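Local coordinates for protein esterase YbfF (Escherichia coli, PDB 3BF7) that probably hydrolyses ester or thioester bonds as an esterase of the alpha/beta hydrolase fold with a helical cap, at residues L109-I114 and A198-G203. The protein carries 1 engineered substitution. Residues are numbered along the deposited sequence; the frame is centred on the assembly and turned at random.
Sequences LVAIDI and ALFIPG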
# COMPACT_ATOMS: atom_id res chain seq x y z
N LEU A 109 6.33 12.15 -0.44
CA LEU A 109 6.21 10.70 -0.35
C LEU A 109 6.08 10.19 1.07
O LEU A 109 6.84 10.59 1.95
CB LEU A 109 7.44 10.06 -1.01
CG LEU A 109 7.58 8.53 -1.08
CD1 LEU A 109 8.59 8.18 -2.15
CD2 LEU A 109 8.00 7.96 0.26
N VAL A 110 5.11 9.31 1.29
CA VAL A 110 4.88 8.70 2.59
C VAL A 110 4.82 7.19 2.40
O VAL A 110 4.05 6.69 1.58
CB VAL A 110 3.54 9.16 3.21
CG1 VAL A 110 3.36 8.53 4.59
CG2 VAL A 110 3.51 10.68 3.33
N ALA A 111 5.64 6.47 3.17
CA ALA A 111 5.69 5.01 3.11
C ALA A 111 5.28 4.50 4.48
O ALA A 111 5.98 4.74 5.47
CB ALA A 111 7.09 4.55 2.76
N ILE A 112 4.16 3.79 4.54
CA ILE A 112 3.63 3.27 5.79
C ILE A 112 4.07 1.83 6.05
O ILE A 112 3.83 0.93 5.23
CB ILE A 112 2.08 3.36 5.81
CG1 ILE A 112 1.65 4.80 5.51
CG2 ILE A 112 1.55 2.94 7.17
CD1 ILE A 112 0.15 5.00 5.40
N ASP A 113 4.71 1.64 7.20
CA ASP A 113 5.27 0.38 7.69
C ASP A 113 5.89 -0.49 6.61
O ASP A 113 5.47 -1.63 6.36
CB ASP A 113 4.25 -0.43 8.49
CG ASP A 113 4.92 -1.36 9.48
OD1 ASP A 113 4.63 -2.57 9.48
OD2 ASP A 113 5.77 -0.86 10.26
N ILE A 114 6.94 0.04 6.01
CA ILE A 114 7.66 -0.65 4.95
C ILE A 114 9.04 -0.03 4.76
O ILE A 114 9.25 1.17 4.99
CB ILE A 114 6.85 -0.55 3.62
CG1 ILE A 114 7.46 -1.45 2.55
CG2 ILE A 114 6.79 0.89 3.15
CD1 ILE A 114 7.35 -2.93 2.86
N ALA A 198 11.40 12.42 2.79
CA ALA A 198 10.44 11.33 2.63
C ALA A 198 10.02 10.89 4.02
O ALA A 198 10.86 10.75 4.91
CB ALA A 198 11.08 10.17 1.88
N LEU A 199 8.72 10.65 4.21
CA LEU A 199 8.22 10.23 5.51
C LEU A 199 7.94 8.74 5.58
O LEU A 199 7.26 8.18 4.72
CB LEU A 199 6.92 10.98 5.85
CG LEU A 199 6.26 10.60 7.19
CD1 LEU A 199 7.16 11.02 8.35
CD2 LEU A 199 4.90 11.27 7.30
N PHE A 200 8.50 8.10 6.61
CA PHE A 200 8.28 6.68 6.86
C PHE A 200 7.52 6.60 8.17
O PHE A 200 7.89 7.26 9.15
CB PHE A 200 9.61 5.93 6.97
CG PHE A 200 10.31 5.78 5.66
CD1 PHE A 200 10.95 6.86 5.07
CD2 PHE A 200 10.25 4.57 4.97
CE1 PHE A 200 11.51 6.75 3.80
CE2 PHE A 200 10.81 4.45 3.70
CZ PHE A 200 11.44 5.54 3.11
N ILE A 201 6.44 5.82 8.18
CA ILE A 201 5.62 5.67 9.37
C ILE A 201 5.55 4.21 9.79
O ILE A 201 4.67 3.46 9.34
CB ILE A 201 4.18 6.20 9.13
CG1 ILE A 201 4.23 7.65 8.66
CG2 ILE A 201 3.36 6.10 10.42
CD1 ILE A 201 2.87 8.23 8.29
N PRO A 202 6.49 3.77 10.64
CA PRO A 202 6.50 2.38 11.09
C PRO A 202 5.56 2.14 12.27
O PRO A 202 5.24 3.06 13.04
CB PRO A 202 7.95 2.17 11.54
CG PRO A 202 8.71 3.31 10.91
CD PRO A 202 7.75 4.45 10.98
N GLY A 203 5.10 0.90 12.39
CA GLY A 203 4.28 0.54 13.53
C GLY A 203 5.27 0.10 14.60
O GLY A 203 6.19 -0.66 14.32
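Strand 109-112 runs parallel to strand 198-201, their axes 4.7 Å apart at 17°, with Val110 beside Leu199, Ala111 beside Phe200 and Ile112 beside Ile201. Four backbone bonds form the ladder. Leu199 N gives to Leu109 O, Ala111 N to Leu199 O, Ile201 N to Ala111 O, and Asp113 N to Ile201 O. The last of these is the most bent of the four, with its donor well above the carbonyl plane, just where strand 109-112 gives way to a loop.

Val110, Leu199, Ile112 and Ile201 lie on one face of the sheet. Val110 holds CG1 anti to its backbone N (chi1 -179°), and this methyl meets Ile201 CD1 at 3.7 Å. Helix 241-253 covers this face through Tyr251, Val244 and Ile248. Ala111 and Phe200 point to the other face, where Phe200 touches Met96 of helix 90-101. Ala111 CB lies oblique to the Phe200 ring, 3.8 Å from Phe200 CE2. Ile114 O comes to the edge of the same ring, in its plane, 3.5 Å from Phe200 CD2.

Beyond the strand ends, the Asp113 carboxylate reaches across to segment 198-203. Gly203 N donates to Asp113 OD2 at 2.8 Å, nearly straight at 172° but from above the carboxylate plane. Asp113 OD1 is hydrogen-bonded to His234 ND1 and Ser206 OG.

Ser89, His234 and Asp113 have the geometry of a catalytic triad, which would make Asp113 the acid just after the end of its strand. Both carboxylate oxygens are thus engaged inside a buried site. The Gly203 and Ser206 bonds probably restrict rotation of the carboxylate and, as second-shell contacts, keep OD1 directed at His234.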